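Local coordinates for 4-alpha-glucanotransferase (Streptococcus agalactiae, PDB 6M6T), which is an amylomaltase, an enzyme of the TIM-barrel clan, whose pocket holds bound glycans, at residues A[290-295]-A[339-344]; A[42-47]-A[211-216]; A[70-75]-A[107-112]. All blocks are in the same frame, centred on the assembly; numbering follows the deposited sequence.

Contact 1. Residues A[290-295]-A[339-344]; sequences YDYLRI and PIIAEN. With AC1 (4,6-dideoxy-4-{[(1S,4R,5S,6S)-4,5,6-trihydroxy-3-(hydroxymethyl)cyclohex-2-en-1-yl]amino}-alpha-D-glucopyranose), chain J.
Arg294 and Glu343 both send CG anti to the backbone N (chi1 170° and -161°) and then bend at chi2, so the two side chains run side by side in the same direction. They project from neighbouring parallel strands of the TIM barrel, 292-295 and 340-342, the fourth and fifth in its strand order. The backbones are knit by the alternating parallel pattern: Leu293 N donates to Pro339 O, Ile341 N to Leu293 O (2.8 Å), Ile295 N to Ile341 O and, just beyond the second strand, Glu343 N to Ile295 O.

Arg294 and Ile341 share one face of the sheet. Ile341 holds CG1 in the crowded position between N and the carbonyl carbon, which sets it against Arg294 CB at 3.5 Å. Leu293, Ile295, Ile340 and Ala342 occupy the other face, where Ala342 meets Leu356 of helix 350-359. At the strand starts Pro339 CB rests over one face of the Tyr292 ring, a CH-pi contact 3.7 Å from the centroid.

Glu343 lies in the glycan pocket. Its CG sits over one face of the Arg294 guanidinium. Glu343 OE2 is 4.4 Å from Arg294 NH2, with the oxygen well out of the guanidinium plane and no N-H pointing at it; the guanidinium has its salt bridge with Asp216. This nearby charge could favour the ionised form of Glu343. His297 N donates to Glu343 OE2, and that same oxygen lies 2.4 Å from AC1 O4.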
loop_
_atom_site.group_PDB
_atom_site.type_symbol
_atom_site.label_atom_id
_atom_site.label_comp_id
_atom_site.label_asym_id
_atom_site.label_seq_id
_atom_site.Cartn_x
_atom_site.Cartn_y
_atom_site.Cartn_z
ATOM N N TYR A 290 7.741 -4.251 -8.427
ATOM C CA TYR A 290 7.250 -3.002 -8.980
ATOM C C TYR A 290 8.256 -2.450 -9.974
ATOM O O TYR A 290 9.286 -3.071 -10.273
ATOM C CB TYR A 290 6.966 -2.006 -7.853
ATOM C CG TYR A 290 6.102 -2.620 -6.776
ATOM C CD1 TYR A 290 4.823 -3.101 -7.069
ATOM C CD2 TYR A 290 6.561 -2.750 -5.481
ATOM C CE1 TYR A 290 4.018 -3.664 -6.087
ATOM C CE2 TYR A 290 5.764 -3.322 -4.492
ATOM C CZ TYR A 290 4.500 -3.773 -4.802
ATOM O OH TYR A 290 3.723 -4.326 -3.813
ATOM N N ASP A 291 7.919 -1.287 -10.523
ATOM C CA ASP A 291 8.840 -0.504 -11.335
ATOM C C ASP A 291 9.418 0.677 -10.556
ATOM O O ASP A 291 10.566 1.080 -10.789
ATOM C CB ASP A 291 8.131 0.008 -12.598
ATOM C CG ASP A 291 7.388 -1.099 -13.376
ATOM O OD1 ASP A 291 8.050 -2.009 -13.934
ATOM O OD2 ASP A 291 6.135 -1.052 -13.446
ATOM N N TYR A 292 8.648 1.221 -9.617
ATOM C CA TYR A 292 9.097 2.291 -8.745
ATOM C C TYR A 292 8.579 1.987 -7.351
ATOM O O TYR A 292 7.373 1.815 -7.174
ATOM C CB TYR A 292 8.583 3.663 -9.224
ATOM C CG TYR A 292 9.502 4.359 -10.189
ATOM C CD1 TYR A 292 9.541 3.998 -11.523
ATOM C CD2 TYR A 292 10.346 5.372 -9.760
ATOM C CE1 TYR A 292 10.390 4.620 -12.404
ATOM C CE2 TYR A 292 11.208 6.013 -10.643
ATOM C CZ TYR A 292 11.224 5.629 -11.962
ATOM O OH TYR A 292 12.077 6.260 -12.838
ATOM N N LEU A 293 9.467 1.947 -6.367
ATOM C CA LEU A 293 9.083 1.641 -4.999
ATOM C C LEU A 293 8.979 2.917 -4.178
ATOM O O LEU A 293 9.866 3.772 -4.218
ATOM C CB LEU A 293 10.090 0.692 -4.348
ATOM C CG LEU A 293 9.684 0.084 -3.003
ATOM C CD1 LEU A 293 8.691 -1.083 -3.203
ATOM C CD2 LEU A 293 10.922 -0.345 -2.217
ATOM N N ARG A 294 7.914 3.013 -3.397
ATOM C CA ARG A 294 7.608 4.164 -2.562
ATOM C C ARG A 294 7.704 3.707 -1.115
ATOM O O ARG A 294 6.829 2.975 -0.638
ATOM C CB ARG A 294 6.212 4.688 -2.886
ATOM C CG ARG A 294 5.692 5.726 -1.924
ATOM C CD ARG A 294 4.250 5.432 -1.558
ATOM N NE ARG A 294 3.490 6.624 -1.184
ATOM C CZ ARG A 294 2.948 6.836 0.013
ATOM N NH1 ARG A 294 2.273 7.965 0.229
ATOM N NH2 ARG A 294 3.076 5.929 0.985
ATOM N N ILE A 295 8.767 4.105 -0.420
ATOM C CA ILE A 295 8.924 3.676 0.964
ATOM C C ILE A 295 8.108 4.608 1.857
ATOM O O ILE A 295 8.337 5.819 1.893
ATOM C CB ILE A 295 10.400 3.605 1.391
ATOM C CG1 ILE A 295 10.493 3.091 2.830
ATOM C CG2 ILE A 295 11.104 4.936 1.289
ATOM C CD1 ILE A 295 9.560 1.889 3.173
ATOM N N PRO A 339 15.072 2.821 -8.321
ATOM C CA PRO A 339 13.921 3.727 -8.445
ATOM C C PRO A 339 13.068 3.828 -7.191
ATOM O O PRO A 339 11.945 3.309 -7.177
ATOM C CB PRO A 339 13.110 3.098 -9.578
ATOM C CG PRO A 339 13.414 1.646 -9.485
ATOM C CD PRO A 339 14.850 1.553 -9.048
ATOM N N ILE A 340 13.567 4.491 -6.144
ATOM C CA ILE A 340 12.791 4.701 -4.924
ATOM C C ILE A 340 12.265 6.126 -4.906
ATOM O O ILE A 340 12.979 7.073 -5.280
ATOM C CB ILE A 340 13.621 4.434 -3.654
ATOM C CG1 ILE A 340 14.508 3.199 -3.809
ATOM C CG2 ILE A 340 12.703 4.307 -2.441
ATOM C CD1 ILE A 340 13.807 1.986 -4.312
ATOM N N ILE A 341 11.029 6.300 -4.446
ATOM C CA ILE A 341 10.549 7.610 -4.036
ATOM C C ILE A 341 10.270 7.549 -2.549
ATOM O O ILE A 341 9.813 6.521 -2.031
ATOM C CB ILE A 341 9.316 8.074 -4.831
ATOM C CG1 ILE A 341 8.088 7.261 -4.450
ATOM C CG2 ILE A 341 9.588 8.000 -6.329
ATOM C CD1 ILE A 341 6.850 7.643 -5.234
ATOM N N ALA A 342 10.596 8.637 -1.857
ATOM C CA ALA A 342 10.564 8.698 -0.404
ATOM C C ALA A 342 9.375 9.521 0.062
ATOM O O ALA A 342 9.188 10.662 -0.374
ATOM C CB ALA A 342 11.858 9.301 0.129
ATOM N N GLU A 343 8.584 8.948 0.955
ATOM C CA GLU A 343 7.420 9.624 1.524
ATOM C C GLU A 343 7.877 10.350 2.786
ATOM O O GLU A 343 7.970 9.753 3.858
ATOM C CB GLU A 343 6.317 8.607 1.815
ATOM C CG GLU A 343 4.922 9.200 1.974
ATOM C CD GLU A 343 4.565 9.484 3.434
ATOM O OE1 GLU A 343 4.429 10.668 3.792
ATOM O OE2 GLU A 343 4.407 8.536 4.241
ATOM N N ASN A 344 8.154 11.649 2.678
ATOM C CA ASN A 344 8.775 12.341 3.805
ATOM C C ASN A 344 7.865 13.392 4.427
ATOM O O ASN A 344 8.303 14.506 4.729
ATOM C CB ASN A 344 10.095 12.975 3.369
ATOM C CG ASN A 344 9.922 13.979 2.250
ATOM O OD1 ASN A 344 9.013 13.873 1.427
ATOM N ND2 ASN A 344 10.800 14.965 2.217
HETATM C C1 AC1 J . 0.549 16.455 9.406
HETATM O O2 AC1 J . 0.578 16.086 11.804
HETATM C C2 AC1 J . 0.275 15.468 10.541
HETATM C C4A AC1 J . 2.618 9.232 7.600
HETATM C C3 AC1 J . 1.190 14.290 10.389
HETATM O O3 AC1 J . 0.900 13.406 11.465
HETATM C C4 AC1 J . 0.937 13.601 9.048
HETATM N N4A AC1 J . 1.894 12.518 8.805
HETATM C C5 AC1 J . 1.100 14.577 7.901
HETATM O O5 AC1 J . 0.295 15.781 8.108
HETATM C C6 AC1 J . 0.729 13.840 6.598
HETATM C C1B AC1 J . 1.560 11.226 9.420
HETATM C C2B AC1 J . 2.864 10.519 9.614
HETATM O O2B AC1 J . 3.725 11.421 10.310
HETATM C C3B AC1 J . 3.468 10.247 8.260
HETATM O O3B AC1 J . 4.754 9.661 8.399
HETATM O O4 AC1 J . 3.112 9.016 6.261
HETATM C C5B AC1 J . 1.266 9.612 7.620
HETATM C C7B AC1 J . 0.746 10.525 8.539
HETATM C C6B AC1 J . 0.328 8.933 6.645
HETATM O O6B AC1 J . 1.107 8.605 5.492
#

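Contact 2. Residues A[42-47]-A[211-216]; sequences KFWQIL and IQIIGD
Ile214 fills the middle of this interface through its two torsions: with CG1 beside the backbone N and anti to the carbonyl carbon, and chi2 extended at 157°, its CD1 reaches across to Phe43 CB at 3.6 Å. The same methyl also approaches Gln45 CB (3.9 Å), so one branch lies against two side chains of strand 43-45 that project from the same face of the sheet. Phe43 turns its own ring back beside the backbone N (chi1 -63°) and lies alongside Gln212, with CD1 3.7 Å from Gln212 CB; Lys42 CG covers the centre of one ring face, and Tyr292 meets the ring edge-to-face. Gln45 takes the other course: CG is anti to N and the chain runs on extended, crossing Ile214 obliquely and carrying OE1 to the hydroxyl of Tyr392.

On the opposite face Trp44 and Ile213 lie side by side. The first two torsions of Ile213 place CD1 3.6 Å from Trp44 CB, while the indole swings outward (chi1 -173°) to helix 27-38, where Phe32, Val33 and Leu36 receive it. Its NE1 is satisfied by the carbonyl of Met11.

Four backbone bonds join the strands. Gln212 N to Lys42 O is nearly straight, Trp44 N donates to Gln212 O, Ile214 N approaches Trp44 O (2.9 Å) from above the carbonyl plane, and Ile46 N closes on Ile214 O (3.2 Å). Beyond them Asp216 turns its carboxylate to Tyr59 OH and Arg294. Such parallel pairing, one face inward and the other toward a helix, is that of adjacent strands in a TIM barrel, here the second and third.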
loop_
_atom_site.group_PDB
_atom_site.type_symbol
_atom_site.label_atom_id
_atom_site.label_comp_id
_atom_site.label_asym_id
_atom_site.label_seq_id
_atom_site.Cartn_x
_atom_site.Cartn_y
_atom_site.Cartn_z
ATOM N N LYS A 42 1.958 7.977 -17.405
ATOM C CA LYS A 42 3.175 7.199 -17.222
ATOM C C LYS A 42 3.061 6.210 -16.077
ATOM O O LYS A 42 3.552 5.084 -16.193
ATOM C CB LYS A 42 4.377 8.128 -16.983
ATOM C CG LYS A 42 5.684 7.400 -16.770
ATOM C CD LYS A 42 6.543 7.392 -18.005
ATOM C CE LYS A 42 7.923 6.823 -17.712
ATOM N NZ LYS A 42 8.495 7.534 -16.547
ATOM N N PHE A 43 2.374 6.586 -14.995
ATOM C CA PHE A 43 2.438 5.821 -13.758
ATOM C C PHE A 43 1.055 5.419 -13.274
ATOM O O PHE A 43 0.087 6.176 -13.405
ATOM C CB PHE A 43 3.164 6.620 -12.643
ATOM C CG PHE A 43 4.597 6.912 -12.960
ATOM C CD1 PHE A 43 5.502 5.882 -13.166
ATOM C CD2 PHE A 43 5.036 8.211 -13.088
ATOM C CE1 PHE A 43 6.828 6.152 -13.486
ATOM C CE2 PHE A 43 6.363 8.491 -13.412
ATOM C CZ PHE A 43 7.253 7.465 -13.617
ATOM N N TRP A 44 0.992 4.211 -12.707
ATOM C CA TRP A 44 -0.116 3.728 -11.881
ATOM C C TRP A 44 0.466 3.527 -10.489
ATOM O O TRP A 44 1.333 2.660 -10.303
ATOM C CB TRP A 44 -0.696 2.411 -12.427
ATOM C CG TRP A 44 -1.942 1.943 -11.737
ATOM C CD1 TRP A 44 -2.546 2.530 -10.674
ATOM C CD2 TRP A 44 -2.764 0.806 -12.086
ATOM N NE1 TRP A 44 -3.676 1.824 -10.316
ATOM C CE2 TRP A 44 -3.839 0.773 -11.176
ATOM C CE3 TRP A 44 -2.699 -0.176 -13.080
ATOM C CZ2 TRP A 44 -4.829 -0.196 -11.223
ATOM C CZ3 TRP A 44 -3.676 -1.151 -13.104
ATOM C CH2 TRP A 44 -4.725 -1.155 -12.180
ATOM N N GLN A 45 0.037 4.340 -9.521
ATOM C CA GLN A 45 0.403 4.108 -8.127
ATOM C C GLN A 45 -0.707 3.311 -7.450
ATOM O O GLN A 45 -1.875 3.726 -7.452
ATOM C CB GLN A 45 0.650 5.412 -7.372
ATOM C CG GLN A 45 1.245 5.200 -5.965
ATOM C CD GLN A 45 1.897 6.457 -5.388
ATOM O OE1 GLN A 45 1.969 7.510 -6.038
ATOM N NE2 GLN A 45 2.380 6.348 -4.163
ATOM N N ILE A 46 -0.343 2.175 -6.869
ATOM C CA ILE A 46 -1.253 1.385 -6.060
ATOM C C ILE A 46 -0.829 1.489 -4.588
ATOM O O ILE A 46 0.210 2.070 -4.249
ATOM C CB ILE A 46 -1.304 -0.086 -6.535
ATOM C CG1 ILE A 46 0.113 -0.668 -6.577
ATOM C CG2 ILE A 46 -1.953 -0.188 -7.921
ATOM C CD1 ILE A 46 0.190 -2.152 -6.357
ATOM N N LEU A 47 -1.668 0.927 -3.707
ATOM C CA LEU A 47 -1.343 0.737 -2.292
ATOM C C LEU A 47 -0.521 -0.546 -2.172
ATOM O O LEU A 47 -0.085 -1.122 -3.173
ATOM C CB LEU A 47 -2.628 0.753 -1.476
ATOM C CG LEU A 47 -3.433 2.057 -1.545
ATOM C CD1 LEU A 47 -4.151 2.273 -0.228
ATOM C CD2 LEU A 47 -2.599 3.283 -1.876
ATOM N N ILE A 211 3.326 1.630 -19.383
ATOM C CA ILE A 211 2.786 2.000 -18.075
ATOM C C ILE A 211 3.645 1.383 -16.973
ATOM O O ILE A 211 3.861 0.164 -16.955
ATOM C CB ILE A 211 1.324 1.550 -17.939
ATOM C CG1 ILE A 211 0.442 2.429 -18.809
ATOM C CG2 ILE A 211 0.867 1.617 -16.470
ATOM C CD1 ILE A 211 0.798 3.912 -18.674
ATOM N N GLN A 212 4.110 2.217 -16.039
ATOM C CA GLN A 212 4.964 1.793 -14.934
ATOM C C GLN A 212 4.217 1.861 -13.604
ATOM O O GLN A 212 3.428 2.788 -13.374
ATOM C CB GLN A 212 6.212 2.659 -14.873
ATOM C CG GLN A 212 7.004 2.709 -16.168
ATOM C CD GLN A 212 8.448 2.323 -15.956
ATOM O OE1 GLN A 212 9.210 3.049 -15.304
ATOM N NE2 GLN A 212 8.831 1.160 -16.484
ATOM N N ILE A 213 4.491 0.884 -12.718
ATOM C CA ILE A 213 3.787 0.718 -11.442
ATOM C C ILE A 213 4.626 1.268 -10.291
ATOM O O ILE A 213 5.777 0.854 -10.089
ATOM C CB ILE A 213 3.448 -0.762 -11.182
ATOM C CG1 ILE A 213 2.566 -1.306 -12.303
ATOM C CG2 ILE A 213 2.782 -0.938 -9.814
ATOM C CD1 ILE A 213 1.229 -0.598 -12.393
ATOM N N ILE A 214 4.039 2.170 -9.513
ATOM C CA ILE A 214 4.619 2.600 -8.245
ATOM C C ILE A 214 3.980 1.777 -7.131
ATOM O O ILE A 214 2.825 2.005 -6.756
ATOM C CB ILE A 214 4.418 4.098 -7.990
ATOM C CG1 ILE A 214 4.700 4.925 -9.235
ATOM C CG2 ILE A 214 5.289 4.554 -6.871
ATOM C CD1 ILE A 214 3.998 6.278 -9.185
ATOM N N GLY A 215 4.743 0.830 -6.596
ATOM C CA GLY A 215 4.324 0.108 -5.414
ATOM C C GLY A 215 4.651 0.829 -4.100
ATOM O O GLY A 215 5.516 1.703 -4.020
ATOM N N ASP A 216 3.915 0.430 -3.064
ATOM C CA ASP A 216 4.026 0.957 -1.708
ATOM C C ASP A 216 4.682 -0.098 -0.824
ATOM O O ASP A 216 4.265 -1.262 -0.835
ATOM C CB ASP A 216 2.631 1.311 -1.158
ATOM C CG ASP A 216 2.558 2.704 -0.508
ATOM O OD1 ASP A 216 3.540 3.122 0.154
ATOM O OD2 ASP A 216 1.499 3.376 -0.646
#

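Contact 3. Residues A[70-75]-A[107-112]; sequences HLIDFD and EKRRPV
The tight part of this contact is built round the buried guanidinium of Arg109. Its chain leaves the helix with CG beside the backbone N, runs straight at chi2, then bends at chi3 (66°), which lays the flat group between two partners. Phe74 makes a flat, offset stack on one face, planes 15° and centres 4.4 Å apart. Over the opposite face stands His70 O, 3.2 Å from Arg109 CZ; above the plane, where no N-H points, its contribution is probably electrostatic. At the edge, in the guanidinium plane, NH2 donates a hydrogen bond to a lone pair of Ile72 O (2.5 Å) along a bent path of 126°. The Ile72 carbonyl at the edge, with Phe74 and His70 O over the two faces, would limit the rotation of the group, and His70 CD2 packs against Arg109 CD at 3.8 Å.

One turn on, Val112 sets CG1 anti to its backbone N and drops it over the centre of the Phe74 ring, on the face away from Arg109, 3.5 Å from the centroid.

The solvent side of the helix is looser. Glu107 and Pro111 are exposed, and Lys108 NZ bridges to Glu107 OE1 (3.0 Å) without joining the contact. Arg110 faces other partners, Glu114 and the ring of Tyr187. The helix is kinked at Pro111 and Val112, whose N atoms make no bond to the turn before; at Pro111 there is no N-H.

Asp73 caps helix 74-78 through Leu76 N, and Phe74 in its first turn packs against helix 105-122, with Phe194 of helix 182-208 packing on Ile72.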
loop_
_atom_site.group_PDB
_atom_site.type_symbol
_atom_site.label_atom_id
_atom_site.label_comp_id
_atom_site.label_asym_id
_atom_site.label_seq_id
_atom_site.Cartn_x
_atom_site.Cartn_y
_atom_site.Cartn_z
ATOM N N HIS A 70 -7.480 -11.434 -1.464
ATOM C CA HIS A 70 -8.757 -10.916 -1.939
ATOM C C HIS A 70 -8.681 -10.414 -3.374
ATOM O O HIS A 70 -9.714 -10.277 -4.030
ATOM C CB HIS A 70 -9.242 -9.791 -1.028
ATOM C CG HIS A 70 -9.638 -10.256 0.335
ATOM N ND1 HIS A 70 -10.044 -9.389 1.327
ATOM C CD2 HIS A 70 -9.698 -11.500 0.868
ATOM C CE1 HIS A 70 -10.335 -10.080 2.416
ATOM N NE2 HIS A 70 -10.129 -11.362 2.166
ATOM N N LEU A 71 -7.488 -10.135 -3.873
ATOM C CA LEU A 71 -7.334 -9.538 -5.185
ATOM C C LEU A 71 -7.222 -10.576 -6.287
ATOM O O LEU A 71 -7.151 -10.196 -7.460
ATOM C CB LEU A 71 -6.109 -8.613 -5.208
ATOM C CG LEU A 71 -6.050 -7.593 -4.078
ATOM C CD1 LEU A 71 -4.998 -6.526 -4.354
ATOM C CD2 LEU A 71 -7.411 -6.969 -3.881
ATOM N N ILE A 72 -7.217 -11.866 -5.953
ATOM C CA ILE A 72 -7.214 -12.900 -6.983
ATOM C C ILE A 72 -8.535 -12.875 -7.746
ATOM O O ILE A 72 -9.619 -12.696 -7.161
ATOM C CB ILE A 72 -6.937 -14.276 -6.360
ATOM C CG1 ILE A 72 -5.427 -14.493 -6.299
ATOM C CG2 ILE A 72 -7.609 -15.386 -7.154
ATOM C CD1 ILE A 72 -5.052 -15.740 -5.587
ATOM N N ASP A 73 -8.453 -13.012 -9.067
ATOM C CA ASP A 73 -9.628 -12.881 -9.913
ATOM C C ASP A 73 -10.215 -14.250 -10.196
ATOM O O ASP A 73 -9.513 -15.148 -10.678
ATOM C CB ASP A 73 -9.306 -12.176 -11.231
ATOM C CG ASP A 73 -10.550 -11.938 -12.075
ATOM O OD1 ASP A 73 -11.517 -11.315 -11.567
ATOM O OD2 ASP A 73 -10.549 -12.382 -13.241
ATOM N N PHE A 74 -11.508 -14.397 -9.913
ATOM C CA PHE A 74 -12.171 -15.652 -10.214
ATOM C C PHE A 74 -12.283 -15.892 -11.719
ATOM O O PHE A 74 -12.216 -17.045 -12.159
ATOM C CB PHE A 74 -13.546 -15.674 -9.552
ATOM C CG PHE A 74 -13.489 -15.781 -8.061
ATOM C CD1 PHE A 74 -12.325 -16.197 -7.428
ATOM C CD2 PHE A 74 -14.593 -15.469 -7.290
ATOM C CE1 PHE A 74 -12.264 -16.301 -6.058
ATOM C CE2 PHE A 74 -14.536 -15.567 -5.912
ATOM C CZ PHE A 74 -13.369 -15.988 -5.296
ATOM N N ASP A 75 -12.439 -14.832 -12.521
ATOM C CA ASP A 75 -12.615 -15.017 -13.962
ATOM C C ASP A 75 -11.337 -15.537 -14.608
ATOM O O ASP A 75 -11.369 -16.483 -15.405
ATOM C CB ASP A 75 -13.056 -13.706 -14.617
ATOM C CG ASP A 75 -14.490 -13.317 -14.263
ATOM O OD1 ASP A 75 -15.363 -14.219 -14.206
ATOM O OD2 ASP A 75 -14.740 -12.106 -14.043
ATOM N N GLU A 107 -14.901 -14.540 4.291
ATOM C CA GLU A 107 -15.871 -15.619 4.422
ATOM C C GLU A 107 -16.242 -16.192 3.055
ATOM O O GLU A 107 -16.115 -17.400 2.818
ATOM C CB GLU A 107 -17.110 -15.102 5.169
ATOM C CG GLU A 107 -18.345 -16.018 5.125
ATOM C CD GLU A 107 -19.683 -15.257 5.196
ATOM O OE1 GLU A 107 -20.395 -15.170 4.157
ATOM O OE2 GLU A 107 -20.019 -14.746 6.297
ATOM N N LYS A 108 -16.662 -15.330 2.123
ATOM C CA LYS A 108 -17.300 -15.819 0.909
ATOM C C LYS A 108 -16.319 -16.274 -0.166
ATOM O O LYS A 108 -16.713 -17.044 -1.049
ATOM C CB LYS A 108 -18.230 -14.749 0.335
ATOM C CG LYS A 108 -19.454 -14.480 1.204
ATOM C CD LYS A 108 -20.680 -14.104 0.375
ATOM C CE LYS A 108 -21.876 -13.824 1.277
ATOM N NZ LYS A 108 -21.500 -12.935 2.413
ATOM N N ARG A 109 -15.065 -15.831 -0.136
ATOM C CA ARG A 109 -14.162 -16.280 -1.191
ATOM C C ARG A 109 -13.639 -17.685 -0.957
ATOM O O ARG A 109 -13.116 -18.297 -1.895
ATOM C CB ARG A 109 -12.972 -15.333 -1.329
ATOM C CG ARG A 109 -13.349 -13.899 -1.591
ATOM C CD ARG A 109 -12.109 -13.026 -1.635
ATOM N NE ARG A 109 -11.239 -13.329 -2.773
ATOM C CZ ARG A 109 -11.466 -12.918 -4.018
ATOM N NH1 ARG A 109 -12.546 -12.197 -4.294
ATOM N NH2 ARG A 109 -10.618 -13.233 -4.987
ATOM N N ARG A 110 -13.780 -18.214 0.265
ATOM C CA ARG A 110 -12.961 -19.353 0.670
ATOM C C ARG A 110 -13.373 -20.664 0.005
ATOM O O ARG A 110 -12.489 -21.374 -0.505
ATOM C CB ARG A 110 -12.950 -19.458 2.198
ATOM C CG ARG A 110 -11.955 -20.442 2.733
ATOM C CD ARG A 110 -10.572 -20.070 2.283
ATOM N NE ARG A 110 -9.548 -21.011 2.736
ATOM C CZ ARG A 110 -9.053 -21.060 3.971
ATOM N NH1 ARG A 110 -9.495 -20.231 4.915
ATOM N NH2 ARG A 110 -8.119 -21.958 4.261
ATOM N N PRO A 111 -14.657 -21.069 -0.007
ATOM C CA PRO A 111 -15.046 -22.221 -0.851
ATOM C C PRO A 111 -14.495 -22.162 -2.270
ATOM O O PRO A 111 -14.008 -23.177 -2.790
ATOM C CB PRO A 111 -16.582 -22.141 -0.865
ATOM C CG PRO A 111 -16.927 -20.775 -0.287
ATOM C CD PRO A 111 -15.823 -20.512 0.695
ATOM N N VAL A 112 -14.543 -20.980 -2.894
ATOM C CA VAL A 112 -14.136 -20.813 -4.290
ATOM C C VAL A 112 -12.631 -21.023 -4.454
ATOM O O VAL A 112 -12.174 -21.770 -5.341
ATOM C CB VAL A 112 -14.547 -19.416 -4.785
ATOM C CG1 VAL A 112 -14.247 -19.279 -6.267
ATOM C CG2 VAL A 112 -16.006 -19.115 -4.429
#

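Contacts 1 and 2 are two strand pairings of the same eight-stranded parallel barrel sheet. Their centres are 10 Å apart and they touch, because strands 292-295 and 212-217 are themselves neighbours: Arg294 N meets Gly215 O at 2.8 Å. The four strands therefore run 43-45, 212-217, 292-295, 340-342 across the sheet in chain order. Contact 3 lies away from the sheet, its centre about 24 Å from that of contact 2 and 30 Å from that of contact 1. Both its segments fall in the long excursion between strands 43-45 and 212-217, about half helix and without strands. Contact 2 thus brings this excursion back to the barrel, and contact 1 follows later, reaching the glycan pocket.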